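Local coordinates for protein transcriptional regulator (PDB 1Z4E) that adopts the GNAT acetyltransferase fold and so probably transfers acyl groups, although it is named as a transcriptional regulator, at the interface of chains A and B. Sequence-based numbering; all coordinates share one arbitrary frame. Chains: chain A/B, transcriptional regulator.

Contact 1: the interface of chains A and B. Residues chain A 134, 137, 142-145; chain B 128, 147-149.
B:Leu149 CD1 sits to one side of the plane of the A:Tyr137 ring, beyond its CB-CG-CD2 edge rather than over the centre, 3.7 Å from A:Tyr137 CB. The ring of A:Phe142 meets the same leucine more loosely: B:Leu149 CB lies above the ring plane and off to the side, beyond CD1. In the plane of this ring, at its edge, sits the carbonyl oxygen of A:Tyr137. The other branch of B:Leu149, CD2, reaches A:Leu134 CD1 at 3.8 Å and A:Ala144 CA at 3.7 Å; the forked tip thus touches both helix 133-140 and strand 143-145. Polar contacts flank this apolar patch. B:Lys128, extended beyond CG (chi2 178°), runs alongside the backbone of A:Ala144 and A:Ser145. Its NZ gives a hydrogen bond of 2.9 Å to A:Ala144 O, tilted 30° from the carbonyl plane, while its backbone N meets A:Ser145 O at 2.9 Å. The syn lone pair of B:Glu147 OE1 takes the same ammonium in a 3.0 Å salt bridge, which would help keep NZ directed at A:Ala144 O. A methionine in place of B:Lys128 would probably leave A:Ala144 O without this donor and the B:Glu147 carboxylate without its mate. In this part of a two-fold, possibly biological, interface, C-terminal strand 147-152 of chain B passes beside strand 143-145 of chain A, with B:Leu149 reaching from it to helix 133-140, while B:Lys128 follows strand 121-127.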
loop_
_atom_site.group_PDB
_atom_site.type_symbol
_atom_site.label_atom_id
_atom_site.label_comp_id
_atom_site.label_asym_id
_atom_site.label_seq_id
_atom_site.Cartn_x
_atom_site.Cartn_y
_atom_site.Cartn_z
ATOM N N LEU A 134 9.493 -12.091 8.591
ATOM C CA LEU A 134 9.010 -12.955 7.522
ATOM C C LEU A 134 8.337 -14.207 8.077
ATOM O O LEU A 134 7.240 -14.580 7.646
ATOM C CB LEU A 134 10.160 -13.349 6.594
ATOM C CG LEU A 134 9.776 -14.238 5.415
ATOM C CD1 LEU A 134 8.672 -13.581 4.603
ATOM C CD2 LEU A 134 11.006 -14.495 4.543
ATOM N N TYR A 137 4.827 -13.597 9.680
ATOM C CA TYR A 137 3.749 -13.470 8.712
ATOM C C TYR A 137 3.429 -14.751 7.949
ATOM O O TYR A 137 2.265 -15.003 7.617
ATOM C CB TYR A 137 4.062 -12.319 7.752
ATOM C CG TYR A 137 3.936 -10.986 8.447
ATOM C CD1 TYR A 137 2.686 -10.497 8.814
ATOM C CD2 TYR A 137 5.070 -10.253 8.815
ATOM C CE1 TYR A 137 2.555 -9.320 9.532
ATOM C CE2 TYR A 137 4.950 -9.065 9.541
ATOM C CZ TYR A 137 3.686 -8.610 9.896
ATOM O OH TYR A 137 3.543 -7.466 10.643
ATOM N N PHE A 142 0.436 -15.664 5.336
ATOM C CA PHE A 142 0.840 -14.736 4.285
ATOM C C PHE A 142 1.912 -15.412 3.438
ATOM O O PHE A 142 2.662 -16.265 3.928
ATOM C CB PHE A 142 1.446 -13.458 4.875
ATOM C CG PHE A 142 0.436 -12.471 5.391
ATOM C CD1 PHE A 142 -0.092 -11.492 4.550
ATOM C CD2 PHE A 142 0.043 -12.493 6.726
ATOM C CE1 PHE A 142 -0.999 -10.544 5.034
ATOM C CE2 PHE A 142 -0.868 -11.545 7.222
ATOM C CZ PHE A 142 -1.386 -10.571 6.369
ATOM N N LYS A 143 1.988 -15.017 2.174
ATOM C CA LYS A 143 2.990 -15.549 1.258
ATOM C C LYS A 143 3.889 -14.398 0.794
ATOM O O LYS A 143 3.391 -13.342 0.405
ATOM C CB LYS A 143 2.317 -16.191 0.036
ATOM C CG LYS A 143 3.305 -16.647 -1.036
ATOM C CD LYS A 143 2.606 -17.277 -2.238
ATOM C CE LYS A 143 1.993 -18.634 -1.897
ATOM N NZ LYS A 143 3.021 -19.659 -1.524
ATOM N N ALA A 144 5.204 -14.606 0.834
ATOM C CA ALA A 144 6.159 -13.588 0.406
ATOM C C ALA A 144 6.340 -13.706 -1.112
ATOM O O ALA A 144 7.415 -14.037 -1.615
ATOM C CB ALA A 144 7.486 -13.788 1.125
ATOM N N SER A 145 5.263 -13.415 -1.829
ATOM C CA SER A 145 5.222 -13.513 -3.278
ATOM C C SER A 145 5.827 -12.338 -4.037
ATOM O O SER A 145 6.191 -12.480 -5.206
ATOM C CB SER A 145 3.767 -13.683 -3.714
ATOM O OG SER A 145 2.983 -12.594 -3.234
ATOM N N LYS B 128 7.433 -11.650 -7.668
ATOM C CA LYS B 128 8.735 -12.270 -7.900
ATOM C C LYS B 128 8.733 -13.103 -9.187
ATOM O O LYS B 128 9.793 -13.470 -9.687
ATOM C CB LYS B 128 9.137 -13.143 -6.704
ATOM C CG LYS B 128 9.404 -12.351 -5.417
ATOM C CD LYS B 128 9.756 -13.270 -4.253
ATOM C CE LYS B 128 9.949 -12.473 -2.969
ATOM N NZ LYS B 128 10.235 -13.349 -1.805
ATOM N N GLU B 147 10.081 -7.379 2.015
ATOM C CA GLU B 147 9.441 -8.567 1.466
ATOM C C GLU B 147 7.992 -8.136 1.242
ATOM O O GLU B 147 7.398 -7.512 2.123
ATOM C CB GLU B 147 9.460 -9.721 2.469
ATOM C CG GLU B 147 10.789 -10.454 2.594
ATOM C CD GLU B 147 11.202 -11.151 1.308
ATOM O OE1 GLU B 147 10.319 -11.515 0.506
ATOM O OE2 GLU B 147 12.415 -11.353 1.104
ATOM N N GLY B 148 7.438 -8.446 0.071
ATOM C CA GLY B 148 6.056 -8.100 -0.216
ATOM C C GLY B 148 5.187 -9.307 0.114
ATOM O O GLY B 148 5.207 -10.313 -0.601
ATOM N N LEU B 149 4.433 -9.203 1.204
ATOM C CA LEU B 149 3.580 -10.293 1.670
ATOM C C LEU B 149 2.121 -10.097 1.290
ATOM O O LEU B 149 1.584 -8.995 1.421
ATOM C CB LEU B 149 3.709 -10.417 3.189
ATOM C CG LEU B 149 5.114 -10.799 3.667
ATOM C CD1 LEU B 149 5.387 -10.171 5.034
ATOM C CD2 LEU B 149 5.240 -12.307 3.715
#

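Contact 2: the interface of chains A and B. Residues chain A 22, 32, 41-42, 45; chain B 78-82.
The carboxylate oxygen OE1 of A:Glu32 is gripped from both chains in this GNAT-fold protein: B:Gln81 N donates to it at 2.9 Å, and A:Tyr42 OH, of the same chain as the acid, meets its anti lone pair. OE1 lies in the plane of the tyrosine ring at its edge; the modelled phenol bond is very short, and its exact length carries little weight. B:Tyr80 N takes the other oxygen, OE2, at 2.7 Å. Both amides come in on the syn side, 27° out of the carboxylate plane for B:Gln81 and 20° for B:Tyr80. They belong to the short helix 79-82, in which B:Tyr80, B:Gln81 and B:Gly82 have left-handed backbone angles, and two successive N-H groups point at one acid. This patch belongs to a two-fold interface between copies of the protein, which may be the biological one. A:Glu32 reaches the amides through a chain bent at chi2 (-59°), and the phenol would help stop the carboxylate from turning.

The tyrosine ring also serves as a platform. B:Gln81 CA lies over its face, 3.8 Å from the ring centroid, and the side chain then runs out past the hydroxyl end, with CG 3.5 Å from A:Tyr42 OH. Nearby, A:Ser41 OG makes a weak bond to B:Gln81 O, and a water links the same hydroxyl to B:Gln81 OE1. Another water joins A:Ser41 O to B:Gly82 O. Packing is tight where A:Ala45 CB meets B:Gly82 CA at 3.5 Å, which leaves little room for a side chain at the glycine. Beside the carboxylate, A:Leu22 CD2 touches B:Thr79 CG2 at 3.9 Å and its CD1 branch faces B:Leu78 CB.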
loop_
_atom_site.group_PDB
_atom_site.type_symbol
_atom_site.label_atom_id
_atom_site.label_comp_id
_atom_site.label_asym_id
_atom_site.label_seq_id
_atom_site.Cartn_x
_atom_site.Cartn_y
_atom_site.Cartn_z
ATOM N N LEU A 22 7.134 3.828 18.156
ATOM C CA LEU A 22 7.757 3.971 16.842
ATOM C C LEU A 22 9.240 4.328 16.960
ATOM O O LEU A 22 10.088 3.736 16.286
ATOM C CB LEU A 22 7.045 5.051 16.021
ATOM C CG LEU A 22 5.618 4.750 15.554
ATOM C CD1 LEU A 22 5.043 5.974 14.833
ATOM C CD2 LEU A 22 5.627 3.536 14.631
ATOM N N GLU A 32 12.355 8.105 13.297
ATOM C CA GLU A 32 11.376 8.835 14.090
ATOM C C GLU A 32 11.982 9.909 14.987
ATOM O O GLU A 32 13.200 10.018 15.124
ATOM C CB GLU A 32 10.569 7.853 14.944
ATOM C CG GLU A 32 9.935 6.714 14.159
ATOM C CD GLU A 32 8.984 7.195 13.070
ATOM O OE1 GLU A 32 8.493 8.343 13.144
ATOM O OE2 GLU A 32 8.714 6.416 12.140
ATOM N N SER A 41 4.313 17.234 13.242
ATOM C CA SER A 41 4.192 16.399 12.050
ATOM C C SER A 41 3.384 15.132 12.355
ATOM O O SER A 41 2.607 14.673 11.518
ATOM C CB SER A 41 5.579 16.020 11.523
ATOM O OG SER A 41 6.303 15.273 12.482
ATOM N N TYR A 42 3.562 14.569 13.549
ATOM C CA TYR A 42 2.814 13.368 13.938
ATOM C C TYR A 42 1.351 13.736 14.150
ATOM O O TYR A 42 0.445 12.957 13.844
ATOM C CB TYR A 42 3.361 12.767 15.239
ATOM C CG TYR A 42 4.697 12.064 15.115
ATOM C CD1 TYR A 42 4.819 10.876 14.396
ATOM C CD2 TYR A 42 5.837 12.587 15.723
ATOM C CE1 TYR A 42 6.048 10.225 14.287
ATOM C CE2 TYR A 42 7.071 11.949 15.618
ATOM C CZ TYR A 42 7.171 10.768 14.901
ATOM O OH TYR A 42 8.389 10.138 14.801
ATOM N N ALA A 45 -0.475 14.227 10.810
ATOM C CA ALA A 45 -0.713 12.923 10.203
ATOM C C ALA A 45 -1.874 12.230 10.911
ATOM O O ALA A 45 -2.748 11.658 10.263
ATOM C CB ALA A 45 0.555 12.058 10.282
ATOM N N LEU B 78 1.720 7.525 10.280
ATOM C CA LEU B 78 2.372 8.054 11.476
ATOM C C LEU B 78 3.884 7.896 11.351
ATOM O O LEU B 78 4.639 8.728 11.844
ATOM C CB LEU B 78 1.933 7.302 12.734
ATOM C CG LEU B 78 0.777 7.824 13.579
ATOM C CD1 LEU B 78 0.796 7.089 14.916
ATOM C CD2 LEU B 78 0.912 9.329 13.805
ATOM N N THR B 79 4.314 6.814 10.701
ATOM C CA THR B 79 5.738 6.525 10.520
ATOM C C THR B 79 6.480 7.596 9.728
ATOM O O THR B 79 5.882 8.323 8.932
ATOM C CB THR B 79 5.944 5.161 9.817
ATOM O OG1 THR B 79 5.087 5.077 8.674
ATOM C CG2 THR B 79 5.630 4.015 10.773
ATOM N N TYR B 80 7.790 7.678 9.946
ATOM C CA TYR B 80 8.622 8.666 9.276
ATOM C C TYR B 80 8.150 10.056 9.668
ATOM O O TYR B 80 8.046 10.961 8.834
ATOM C CB TYR B 80 8.559 8.472 7.760
ATOM C CG TYR B 80 9.369 7.285 7.297
ATOM C CD1 TYR B 80 10.760 7.354 7.239
ATOM C CD2 TYR B 80 8.753 6.079 6.964
ATOM C CE1 TYR B 80 11.519 6.252 6.863
ATOM C CE2 TYR B 80 9.508 4.966 6.588
ATOM C CZ TYR B 80 10.891 5.064 6.542
ATOM O OH TYR B 80 11.653 3.980 6.175
ATOM N N GLN B 81 7.857 10.208 10.956
ATOM C CA GLN B 81 7.399 11.477 11.491
ATOM C C GLN B 81 6.183 12.002 10.735
ATOM O O GLN B 81 6.158 13.150 10.295
ATOM C CB GLN B 81 8.549 12.492 11.454
ATOM C CG GLN B 81 9.761 12.033 12.255
ATOM C CD GLN B 81 10.927 13.005 12.188
ATOM O OE1 GLN B 81 10.789 14.184 12.513
ATOM N NE2 GLN B 81 12.086 12.508 11.771
ATOM N N GLY B 82 5.176 11.145 10.579
ATOM C CA GLY B 82 3.957 11.546 9.893
ATOM C C GLY B 82 4.092 11.820 8.408
ATOM O O GLY B 82 3.442 12.720 7.874
HETATM O O HOH W 1 2.564 15.145 8.873
HETATM O O HOH W 2 8.879 16.124 12.629
#

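About 25 Å separates the centres of contact 1 and contact 2, and they have no residue in common. Contact 1 joins helix 133-140 and strand 143-145 of chain A to the C-terminal strand of chain B, whereas contact 2 sets the N-terminal helices 15-24 and 40-51 of chain A, and the loop carrying A:Glu32, around helix 79-82 of chain B, between strands 65-76 and 84-93. Each recurs with the chains exchanged, so the pair is joined at several separate places. Such spread contacts are consistent with a stable dimer, though the structure alone does not show that this is the state in solution.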